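Local atomic coordinates of nisin biosynthesis protein NisC (Lactococcus lactis subsp. lactis, PDB entry 2G0D), a protein that catalyses formation of the thioether rings of the lantibiotic nisin, as a zinc-containing cyclase built on an alpha toroid. Residues A216-K221 with F402-G408; L90-H94 with F392-A398; K248-W252 with K306-S310; I235-E240 with I284-Y288. One frame throughout, in Å; residues are numbered along the deposited sequence.

Contact 1. Residues A216-K221 with F402-G408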
# COMPACT_ATOMS: atom_id res chain seq x y z
N ALA A 216 5.98 -6.15 -10.96
CA ALA A 216 7.10 -6.97 -10.55
C ALA A 216 6.60 -8.14 -9.69
O ALA A 216 6.99 -9.29 -9.91
CB ALA A 216 8.13 -6.13 -9.77
N TYR A 217 5.76 -7.82 -8.70
CA TYR A 217 5.18 -8.85 -7.82
C TYR A 217 4.36 -9.87 -8.60
O TYR A 217 4.54 -11.04 -8.38
CB TYR A 217 4.35 -8.23 -6.69
CG TYR A 217 3.78 -9.22 -5.67
CD1 TYR A 217 4.62 -10.08 -4.95
CD2 TYR A 217 2.41 -9.27 -5.40
CE1 TYR A 217 4.11 -10.97 -4.01
CE2 TYR A 217 1.90 -10.15 -4.45
CZ TYR A 217 2.74 -10.98 -3.76
OH TYR A 217 2.23 -11.86 -2.83
N ALA A 218 3.50 -9.42 -9.51
CA ALA A 218 2.78 -10.31 -10.47
C ALA A 218 3.72 -11.25 -11.23
O ALA A 218 3.46 -12.44 -11.27
CB ALA A 218 1.93 -9.48 -11.47
N HIS A 219 4.82 -10.73 -11.80
CA HIS A 219 5.82 -11.59 -12.44
C HIS A 219 6.37 -12.71 -11.54
O HIS A 219 6.38 -13.86 -11.95
CB HIS A 219 6.99 -10.79 -13.03
CG HIS A 219 8.04 -11.66 -13.65
ND1 HIS A 219 9.31 -11.79 -13.12
CD2 HIS A 219 8.01 -12.47 -14.74
CE1 HIS A 219 10.02 -12.62 -13.88
NE2 HIS A 219 9.25 -13.04 -14.86
N ILE A 220 6.81 -12.39 -10.32
CA ILE A 220 7.33 -13.43 -9.43
C ILE A 220 6.23 -14.42 -9.02
O ILE A 220 6.51 -15.58 -8.73
CB ILE A 220 8.10 -12.89 -8.16
CG1 ILE A 220 7.18 -12.15 -7.19
CG2 ILE A 220 9.37 -12.12 -8.55
CD1 ILE A 220 6.69 -13.04 -6.07
N LYS A 221 4.97 -13.96 -9.03
CA LYS A 221 3.85 -14.85 -8.71
C LYS A 221 3.50 -15.82 -9.84
O LYS A 221 2.78 -16.80 -9.62
CB LYS A 221 2.64 -14.05 -8.25
CG LYS A 221 2.79 -13.39 -6.85
CD LYS A 221 3.19 -14.44 -5.79
CE LYS A 221 2.21 -14.51 -4.70
NZ LYS A 221 2.45 -15.65 -3.78
N PHE A 402 6.02 -7.38 0.45
CA PHE A 402 5.75 -8.74 -0.01
C PHE A 402 6.78 -9.71 0.59
O PHE A 402 7.86 -9.92 0.02
CB PHE A 402 5.83 -8.75 -1.55
CG PHE A 402 4.83 -7.83 -2.24
CD1 PHE A 402 3.46 -7.90 -1.93
CD2 PHE A 402 5.25 -6.95 -3.25
CE1 PHE A 402 2.51 -7.07 -2.58
CE2 PHE A 402 4.34 -6.12 -3.91
CZ PHE A 402 2.94 -6.20 -3.60
N ASP A 403 6.42 -10.29 1.75
CA ASP A 403 7.26 -11.21 2.51
C ASP A 403 7.54 -12.48 1.73
O ASP A 403 8.55 -13.14 1.99
CB ASP A 403 6.62 -11.62 3.85
CG ASP A 403 6.64 -10.51 4.89
OD1 ASP A 403 7.16 -9.38 4.62
OD2 ASP A 403 6.10 -10.76 6.00
N ASP A 404 6.66 -12.79 0.78
CA ASP A 404 6.77 -13.99 -0.08
C ASP A 404 7.45 -13.75 -1.42
O ASP A 404 7.46 -14.65 -2.27
CB ASP A 404 5.38 -14.59 -0.33
CG ASP A 404 4.46 -13.64 -1.11
OD1 ASP A 404 4.64 -12.39 -1.05
OD2 ASP A 404 3.52 -14.13 -1.78
N PHE A 405 8.03 -12.57 -1.60
CA PHE A 405 8.57 -12.16 -2.88
C PHE A 405 9.59 -13.17 -3.43
O PHE A 405 9.75 -13.29 -4.64
CB PHE A 405 9.21 -10.75 -2.80
CG PHE A 405 9.28 -10.05 -4.13
CD1 PHE A 405 8.21 -9.26 -4.58
CD2 PHE A 405 10.39 -10.20 -4.96
CE1 PHE A 405 8.24 -8.63 -5.86
CE2 PHE A 405 10.44 -9.57 -6.22
CZ PHE A 405 9.34 -8.80 -6.67
N LEU A 406 10.30 -13.86 -2.54
CA LEU A 406 11.35 -14.79 -2.95
C LEU A 406 10.98 -16.22 -2.62
O LEU A 406 11.84 -17.09 -2.62
CB LEU A 406 12.71 -14.41 -2.35
CG LEU A 406 13.27 -13.04 -2.77
CD1 LEU A 406 14.34 -12.54 -1.76
CD2 LEU A 406 13.80 -13.07 -4.21
N LYS A 407 9.70 -16.45 -2.34
CA LYS A 407 9.22 -17.82 -2.10
C LYS A 407 8.81 -18.50 -3.40
O LYS A 407 8.59 -19.71 -3.43
CB LYS A 407 8.06 -17.83 -1.10
CG LYS A 407 8.41 -17.32 0.30
CD LYS A 407 9.64 -17.99 0.85
CE LYS A 407 9.99 -17.39 2.20
NZ LYS A 407 11.12 -18.11 2.81
N GLY A 408 8.70 -17.71 -4.47
CA GLY A 408 8.47 -18.27 -5.80
C GLY A 408 7.01 -18.23 -6.23
O GLY A 408 6.32 -17.19 -6.08
O HOH W 1 5.69 -16.08 -3.65
O HOH W 2 3.37 -18.09 -5.05

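Contact 2. Residues L90-H94 with F392-A398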
# COMPACT_ATOMS: atom_id res chain seq x y z
N LEU A 90 -8.95 -8.72 2.67
CA LEU A 90 -7.60 -8.84 3.22
C LEU A 90 -7.62 -8.99 4.74
O LEU A 90 -6.86 -9.81 5.31
CB LEU A 90 -6.71 -7.62 2.85
CG LEU A 90 -5.22 -7.71 3.26
CD1 LEU A 90 -4.52 -8.76 2.43
CD2 LEU A 90 -4.56 -6.37 3.11
N SER A 91 -8.49 -8.20 5.41
CA SER A 91 -8.51 -8.17 6.87
C SER A 91 -8.92 -9.53 7.51
O SER A 91 -8.58 -9.80 8.69
CB SER A 91 -9.37 -7.01 7.38
OG SER A 91 -10.77 -7.25 7.24
N ILE A 92 -9.62 -10.38 6.74
CA ILE A 92 -10.05 -11.69 7.26
C ILE A 92 -9.46 -12.90 6.51
O ILE A 92 -9.76 -14.05 6.81
CB ILE A 92 -11.61 -11.82 7.31
CG1 ILE A 92 -12.19 -11.88 5.89
CG2 ILE A 92 -12.23 -10.67 8.13
CD1 ILE A 92 -13.71 -12.03 5.85
N LEU A 93 -8.64 -12.63 5.51
CA LEU A 93 -8.12 -13.70 4.63
C LEU A 93 -7.49 -14.88 5.41
O LEU A 93 -7.74 -16.04 5.06
CB LEU A 93 -7.13 -13.12 3.60
CG LEU A 93 -6.56 -14.14 2.60
CD1 LEU A 93 -7.67 -14.82 1.79
CD2 LEU A 93 -5.58 -13.48 1.68
N HIS A 94 -6.71 -14.59 6.45
CA HIS A 94 -6.06 -15.64 7.29
C HIS A 94 -7.03 -16.58 8.02
O HIS A 94 -6.63 -17.64 8.50
CB HIS A 94 -5.18 -14.99 8.34
CG HIS A 94 -5.95 -14.14 9.29
ND1 HIS A 94 -6.45 -12.91 8.94
CD2 HIS A 94 -6.32 -14.36 10.57
CE1 HIS A 94 -7.10 -12.40 9.96
NE2 HIS A 94 -7.05 -13.26 10.97
N PHE A 392 0.45 -13.33 11.67
CA PHE A 392 -0.77 -14.11 11.61
C PHE A 392 -1.68 -13.68 10.43
O PHE A 392 -2.51 -14.47 9.99
CB PHE A 392 -1.52 -13.99 12.94
CG PHE A 392 -0.74 -14.50 14.13
CD1 PHE A 392 -0.60 -15.88 14.34
CD2 PHE A 392 -0.13 -13.61 15.02
CE1 PHE A 392 0.13 -16.36 15.44
CE2 PHE A 392 0.59 -14.08 16.12
CZ PHE A 392 0.73 -15.46 16.33
N THR A 393 -1.48 -12.45 9.93
CA THR A 393 -2.38 -11.88 8.93
C THR A 393 -1.60 -11.48 7.69
O THR A 393 -0.36 -11.51 7.71
CB THR A 393 -3.07 -10.57 9.44
OG1 THR A 393 -2.10 -9.52 9.56
CG2 THR A 393 -3.74 -10.78 10.81
N TYR A 394 -2.31 -11.03 6.65
CA TYR A 394 -1.66 -10.49 5.46
C TYR A 394 -1.64 -8.97 5.42
O TYR A 394 -1.64 -8.37 4.34
CB TYR A 394 -2.29 -11.07 4.16
CG TYR A 394 -2.16 -12.58 4.05
CD1 TYR A 394 -1.09 -13.16 3.40
CD2 TYR A 394 -3.11 -13.41 4.63
CE1 TYR A 394 -0.95 -14.57 3.31
CE2 TYR A 394 -3.00 -14.81 4.58
CZ TYR A 394 -1.92 -15.38 3.91
OH TYR A 394 -1.86 -16.76 3.83
N TRP A 395 -1.63 -8.32 6.58
CA TRP A 395 -1.71 -6.84 6.64
C TRP A 395 -0.69 -6.13 5.76
O TRP A 395 -0.99 -5.08 5.18
CB TRP A 395 -1.61 -6.30 8.07
CG TRP A 395 -0.24 -6.40 8.74
CD1 TRP A 395 0.32 -7.53 9.31
CD2 TRP A 395 0.70 -5.33 8.96
NE1 TRP A 395 1.54 -7.21 9.85
CE2 TRP A 395 1.80 -5.88 9.65
CE3 TRP A 395 0.72 -3.96 8.63
CZ2 TRP A 395 2.92 -5.12 10.03
CZ3 TRP A 395 1.83 -3.19 9.02
CH2 TRP A 395 2.92 -3.78 9.70
N ARG A 396 0.52 -6.68 5.70
CA ARG A 396 1.63 -6.08 4.91
C ARG A 396 1.38 -5.93 3.42
O ARG A 396 1.97 -5.05 2.77
CB ARG A 396 2.93 -6.89 5.12
CG ARG A 396 3.66 -6.53 6.40
CD ARG A 396 4.81 -7.53 6.75
NE ARG A 396 5.47 -7.13 8.01
CZ ARG A 396 6.26 -7.90 8.77
NH1 ARG A 396 6.76 -7.36 9.89
NH2 ARG A 396 6.55 -9.17 8.44
N GLN A 397 0.49 -6.79 2.89
CA GLN A 397 0.05 -6.75 1.50
C GLN A 397 -0.49 -5.38 1.14
O GLN A 397 -0.32 -4.92 0.02
CB GLN A 397 -1.03 -7.81 1.24
CG GLN A 397 -1.13 -8.28 -0.22
CD GLN A 397 0.06 -9.18 -0.65
OE1 GLN A 397 0.19 -9.58 -1.84
NE2 GLN A 397 0.91 -9.50 0.29
N ALA A 398 -1.18 -4.75 2.09
CA ALA A 398 -1.82 -3.46 1.86
C ALA A 398 -0.80 -2.34 1.62
O ALA A 398 -1.14 -1.28 1.08
CB ALA A 398 -2.70 -3.11 3.04
O HOH W 3 -5.17 -11.24 6.88

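Contact 3. Residues K248-W252 with K306-S310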
# COMPACT_ATOMS: atom_id res chain seq x y z
N LYS A 248 20.83 16.42 -4.21
CA LYS A 248 19.50 15.82 -4.21
C LYS A 248 19.46 14.41 -4.82
O LYS A 248 18.39 13.91 -5.24
CB LYS A 248 18.52 16.73 -4.93
CG LYS A 248 18.35 18.09 -4.27
CD LYS A 248 16.92 18.52 -4.45
CE LYS A 248 16.82 19.92 -4.94
NZ LYS A 248 17.31 20.10 -6.33
N GLN A 249 20.62 13.77 -4.87
CA GLN A 249 20.68 12.36 -5.24
C GLN A 249 19.69 11.56 -4.38
O GLN A 249 19.51 11.85 -3.19
CB GLN A 249 22.10 11.81 -5.08
CG GLN A 249 22.27 10.38 -5.54
CD GLN A 249 23.72 9.95 -5.61
OE1 GLN A 249 24.59 10.49 -4.92
NE2 GLN A 249 23.99 8.94 -6.44
N PHE A 250 19.03 10.59 -5.01
CA PHE A 250 18.05 9.69 -4.38
C PHE A 250 16.72 10.38 -4.05
O PHE A 250 15.95 9.88 -3.21
CB PHE A 250 18.61 8.96 -3.14
CG PHE A 250 19.94 8.31 -3.38
CD1 PHE A 250 20.09 7.32 -4.34
CD2 PHE A 250 21.06 8.68 -2.63
CE1 PHE A 250 21.34 6.72 -4.56
CE2 PHE A 250 22.30 8.08 -2.85
CZ PHE A 250 22.43 7.10 -3.81
N LEU A 251 16.45 11.49 -4.72
CA LEU A 251 15.19 12.24 -4.54
C LEU A 251 14.42 12.37 -5.86
O LEU A 251 15.02 12.40 -6.93
CB LEU A 251 15.42 13.61 -3.90
CG LEU A 251 15.70 13.61 -2.39
CD1 LEU A 251 16.27 14.92 -1.93
CD2 LEU A 251 14.43 13.21 -1.54
N TRP A 252 13.10 12.40 -5.75
CA TRP A 252 12.21 12.53 -6.88
C TRP A 252 11.09 13.46 -6.49
O TRP A 252 10.59 13.40 -5.34
CB TRP A 252 11.61 11.16 -7.24
CG TRP A 252 12.53 10.22 -7.98
CD1 TRP A 252 12.60 10.05 -9.33
CD2 TRP A 252 13.46 9.28 -7.41
NE1 TRP A 252 13.54 9.09 -9.65
CE2 TRP A 252 14.08 8.59 -8.49
CE3 TRP A 252 13.83 8.94 -6.10
CZ2 TRP A 252 15.05 7.60 -8.31
CZ3 TRP A 252 14.81 7.95 -5.91
CH2 TRP A 252 15.42 7.31 -7.01
N LYS A 306 20.44 1.98 -1.23
CA LYS A 306 21.04 3.31 -1.15
C LYS A 306 19.94 4.36 -1.03
O LYS A 306 20.04 5.26 -0.21
CB LYS A 306 21.96 3.57 -2.37
CG LYS A 306 23.24 2.73 -2.40
CD LYS A 306 24.21 3.28 -3.45
CE LYS A 306 25.39 2.36 -3.74
NZ LYS A 306 25.90 1.58 -2.57
N ILE A 307 18.89 4.22 -1.84
CA ILE A 307 17.73 5.12 -1.82
C ILE A 307 17.06 5.13 -0.44
O ILE A 307 16.73 6.19 0.08
CB ILE A 307 16.65 4.71 -2.86
CG1 ILE A 307 17.17 4.85 -4.30
CG2 ILE A 307 15.37 5.58 -2.70
CD1 ILE A 307 16.19 4.22 -5.33
N LEU A 308 16.84 3.95 0.15
CA LEU A 308 16.13 3.89 1.41
C LEU A 308 17.04 4.45 2.51
O LEU A 308 16.58 5.15 3.41
CB LEU A 308 15.70 2.45 1.75
CG LEU A 308 14.97 2.27 3.10
CD1 LEU A 308 13.74 3.19 3.20
CD2 LEU A 308 14.59 0.81 3.34
N GLU A 309 18.32 4.12 2.42
CA GLU A 309 19.29 4.51 3.43
C GLU A 309 19.41 6.03 3.47
O GLU A 309 19.47 6.62 4.55
CB GLU A 309 20.63 3.82 3.16
CG GLU A 309 21.54 3.78 4.34
CD GLU A 309 22.85 3.01 4.08
OE1 GLU A 309 23.17 2.68 2.91
OE2 GLU A 309 23.54 2.74 5.09
N SER A 310 19.39 6.65 2.29
CA SER A 310 19.40 8.10 2.15
C SER A 310 18.21 8.71 2.85
O SER A 310 18.35 9.74 3.52
CB SER A 310 19.33 8.50 0.67
OG SER A 310 19.69 9.85 0.52
O HOH W 4 15.81 8.54 -0.71

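Contact 4. Residues I235-E240 with I284-Y288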
# COMPACT_ATOMS: atom_id res chain seq x y z
N ILE A 235 8.94 1.84 -16.55
CA ILE A 235 8.71 2.53 -15.29
C ILE A 235 10.04 2.80 -14.58
O ILE A 235 10.31 3.91 -14.17
CB ILE A 235 7.69 1.77 -14.39
CG1 ILE A 235 6.28 1.88 -14.99
CG2 ILE A 235 7.73 2.29 -12.92
CD1 ILE A 235 5.24 1.01 -14.29
N ILE A 236 10.90 1.78 -14.49
CA ILE A 236 12.17 1.96 -13.81
C ILE A 236 13.05 2.93 -14.58
O ILE A 236 13.66 3.82 -13.98
CB ILE A 236 12.89 0.62 -13.53
CG1 ILE A 236 12.07 -0.23 -12.55
CG2 ILE A 236 14.27 0.87 -12.92
CD1 ILE A 236 12.39 -1.70 -12.61
N PHE A 237 13.10 2.78 -15.90
CA PHE A 237 13.83 3.71 -16.79
C PHE A 237 13.38 5.17 -16.56
O PHE A 237 14.22 6.09 -16.59
CB PHE A 237 13.63 3.29 -18.26
CG PHE A 237 14.33 4.18 -19.27
CD1 PHE A 237 15.53 3.78 -19.84
CD2 PHE A 237 13.75 5.38 -19.69
CE1 PHE A 237 16.17 4.59 -20.82
CE2 PHE A 237 14.39 6.19 -20.65
CZ PHE A 237 15.59 5.79 -21.22
N ILE A 238 12.09 5.38 -16.32
CA ILE A 238 11.56 6.73 -16.04
C ILE A 238 12.02 7.24 -14.67
O ILE A 238 12.34 8.41 -14.52
CB ILE A 238 10.01 6.82 -16.18
CG1 ILE A 238 9.58 6.60 -17.64
CG2 ILE A 238 9.50 8.18 -15.68
CD1 ILE A 238 8.10 6.37 -17.82
N TYR A 239 12.08 6.35 -13.67
CA TYR A 239 12.67 6.73 -12.39
C TYR A 239 14.15 7.09 -12.54
O TYR A 239 14.59 8.12 -12.01
CB TYR A 239 12.41 5.68 -11.29
CG TYR A 239 11.05 5.91 -10.69
CD1 TYR A 239 10.87 6.80 -9.62
CD2 TYR A 239 9.92 5.31 -11.25
CE1 TYR A 239 9.60 7.06 -9.10
CE2 TYR A 239 8.65 5.55 -10.74
CZ TYR A 239 8.50 6.42 -9.67
OH TYR A 239 7.24 6.63 -9.19
N GLU A 240 14.89 6.29 -13.29
CA GLU A 240 16.31 6.53 -13.50
C GLU A 240 16.54 7.86 -14.21
O GLU A 240 17.50 8.57 -13.90
CB GLU A 240 16.97 5.38 -14.31
CG GLU A 240 17.24 4.09 -13.51
CD GLU A 240 18.26 4.29 -12.38
OE1 GLU A 240 19.47 4.04 -12.60
OE2 GLU A 240 17.85 4.71 -11.28
N ILE A 284 9.46 4.64 -3.24
CA ILE A 284 10.18 4.45 -4.51
C ILE A 284 11.24 3.34 -4.39
O ILE A 284 11.45 2.60 -5.34
CB ILE A 284 10.76 5.80 -5.02
CG1 ILE A 284 9.63 6.72 -5.50
CG2 ILE A 284 11.83 5.59 -6.11
CD1 ILE A 284 9.99 8.20 -5.49
N SER A 285 11.88 3.21 -3.22
CA SER A 285 12.90 2.15 -3.04
C SER A 285 12.32 0.76 -3.23
O SER A 285 13.04 -0.16 -3.61
CB SER A 285 13.59 2.24 -1.67
OG SER A 285 12.75 1.83 -0.58
N LEU A 286 11.03 0.59 -2.95
CA LEU A 286 10.34 -0.70 -3.17
C LEU A 286 10.31 -1.07 -4.66
O LEU A 286 10.55 -2.22 -5.04
CB LEU A 286 8.92 -0.69 -2.56
CG LEU A 286 8.85 -0.61 -1.01
CD1 LEU A 286 7.40 -0.40 -0.49
CD2 LEU A 286 9.44 -1.84 -0.43
N LEU A 287 10.02 -0.10 -5.52
CA LEU A 287 10.10 -0.33 -6.97
C LEU A 287 11.47 -0.92 -7.38
O LEU A 287 11.52 -1.88 -8.13
CB LEU A 287 9.84 0.98 -7.75
CG LEU A 287 10.07 0.89 -9.28
CD1 LEU A 287 9.04 -0.04 -9.96
CD2 LEU A 287 10.04 2.27 -9.91
N TYR A 288 12.55 -0.35 -6.87
CA TYR A 288 13.87 -0.75 -7.31
C TYR A 288 14.20 -2.14 -6.73
O TYR A 288 14.84 -2.98 -7.38
CB TYR A 288 14.91 0.28 -6.87
CG TYR A 288 15.02 1.51 -7.78
CD1 TYR A 288 16.02 1.59 -8.76
CD2 TYR A 288 14.13 2.60 -7.66
CE1 TYR A 288 16.14 2.70 -9.61
CE2 TYR A 288 14.25 3.73 -8.50
CZ TYR A 288 15.27 3.77 -9.47
OH TYR A 288 15.43 4.85 -10.31

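Contact 1. Residues A216-K221 with F402-G408
In the alpha toroid of NisC, the C-terminal tail after helix 376-387 lies against helix 208-221. The helix offers three projections, Y217, I220 and K221, and the tail provides the matching hollows. A type I beta turn from F402 to F405, closed by F405 N to F402 O (3.1 Å), places the F402 and F405 rings against the helix. F402 covers one face of the Y217 ring in a face-to-face stack, with centroids 3.6 Å apart and planes at 1°, while F405 meets the edge of that tyrosine, CD1 to CD1 at 3.7 Å. The F405 ring is in turn a floor for I220: CG1 of I220 makes a CH-pi contact 3.9 Å from the ring centroid. The tip of I220 reaches past the ring to the tail backbone, CD1 lying 3.4 Å from F405 O. Y290 of helix 281-294 also stacks on F405, tying the tail to a second helix. At the outer end the fit becomes polar. G408, whose positive phi of 98° suits glycine, brings its carbonyl near K221, and one water bridges K221 NZ (2.9 Å) to G408 O (3.3 Å); a second, accepting from K221 NZ, lies 2.7 Å from both D404 O and G408 O. One carboxylate oxygen takes two donors: D404 OD2 accepts from Y217 OH at 2.8 Å and forms a salt bridge with K221 NZ at 2.7 Å.

Contact 2. Residues L90-H94 with F392-A398
Residues 90-94 lie at the C-terminal part of helix 85-92, with a weak bond from L93 N to L90 O (3.3 Å); the other segment passes from the extended T393 through Y394 into a 3-10 segment at 395-398. T393 marks the change with an ST turn, its OG1 accepting from W395 N at 3.2 Å, and the same hydroxyl is hydrogen-bonded to E46. The backbones come nearest at H94 and T393, with CA atoms 5.5 Å apart, and separate slightly to 6.6 Å between L90 and Y394. A single water fills the gap: it donates to L90 O (2.7 Å), accepts from Y394 N (2.9 Å) and lies 2.9 Å from H94 ND1, so that backbone groups too far apart to pair directly are still linked. Around the water the side chains interlock. L90 reaches along the second segment from Y394 to A398, CD1 touching Y394 CB at 3.6 Å and CD2 touching A398 CB at 3.8 Å. Two CH-pi contacts follow, L93 CD2 over the Y394 ring, 4.2 Å from its centroid, and T393 CG2 over the H94 ring at 4.0 Å. Seen in the fold, the loop after helix 376-387 here joins helix 85-92 to helix 37-45, where T393 packs on L42 and A45 and H94 on A45, while W395 turns back onto L381 and K385 of helix 376-387.

Contact 3. Residues K248-W252 with K306-S310
Van der Waals packing carries most of this contact, in which a turn-bearing loop rests on helix 298-314 through two aromatic side chains. F250 lies across the helix backbone, with I307 N and K306 O over one face of its ring; the ring touches K306, its neighbour I307, and S310 one turn further on, CZ to K306 CB at 3.8 Å, CD1 to I307 CG1 at 3.8 Å and CD2 to S310 OG at 3.6 Å. W252 adds a second apolar touch, CH2 to I307 CD1 at 3.6 Å, so I307 is held by both rings. In the backbone, K248 to L251 form a type II beta turn, closed by a weak bond from L251 N to K248 O at 3.1 Å, and F250 occupies its third position with phi near 72°, a left-handed conformation more often adopted by glycine; from there its CA-to-CB bond points toward the helix. The polar link between the segments is made through water, a single molecule donating to F250 O (2.8 Å) and to I307 O (2.6 Å). The serine hydroxyl is occupied along its own helix, S310 OG pairing with R314. Within the alpha toroid, the loop between helix 226-242 and strand 255-256 thus joins three helices: W252 bonds back to Y239 of helix 226-242 and packs on I284 of helix 281-294, the helix that I307 of helix 298-314 meets through S285 and Y288.

Contact 4. Residues I235-E240 with I284-Y288
L287 fills the middle of this interface, and its two methyl groups meet three side chains of helix 226-242. Its CD2 lies 3.8 Å from I235 CG2 and a close 3.3 Å from Y239 CD2, while CD1 lies 4.0 Å from I236 CG1. One turn back, I284 extends the same surface, its CG1 touching Y239 CE1 at 3.6 Å, so that the Y239 ring spans two successive turns of the partner helix. Y288 completes the apolar part on the other flank, CE1 approaching I236 CG2 at 4.2 Å and CE2 approaching Y239 CB at 3.9 Å. The polar edge begins at the far end of that same ring. Y288 OH donates to E240 OE2 over a short 2.6 Å, and that carboxylate oxygen also forms a salt bridge with K303 of helix 298-314, E240 OE1 being bonded to Y299. The other tyrosine has its polar end satisfied elsewhere, Y239 OH bonding to the backbone oxygen of M202. The axes of the short segments are 10.9 Å apart, a gap filled by these side chains, and their N-to-C directions are inclined at 126°. Such a pair fits the alpha toroid of lanthionine cyclases, in which an outer helix packs against an inner one; here these are probably 226-242 and 281-294, the latter beginning just after the zinc ligand C278.

The four contacts form two linked pairs. Contacts 1 and 2, with centres 16 Å apart, use successive parts of the C-terminal tail and are joined by a salt bridge between D403 OD2 and R396 NH2 (3.0 Å). Contacts 3 and 4, centres 12 Å apart and across the chain's centre from contact 2, meet through W252, whose NE1 lies 2.8 Å from Y239 O, and through I307 CD1 against Y288 CD2 (3.5 Å). Both are nested in the sequence spans closed by contacts 1 and 2. The zinc, held by C278, C324 and H325, is touched by none of them: the side chains of A398 in contact 2 and I284 in contact 4 each lie about 13 Å away.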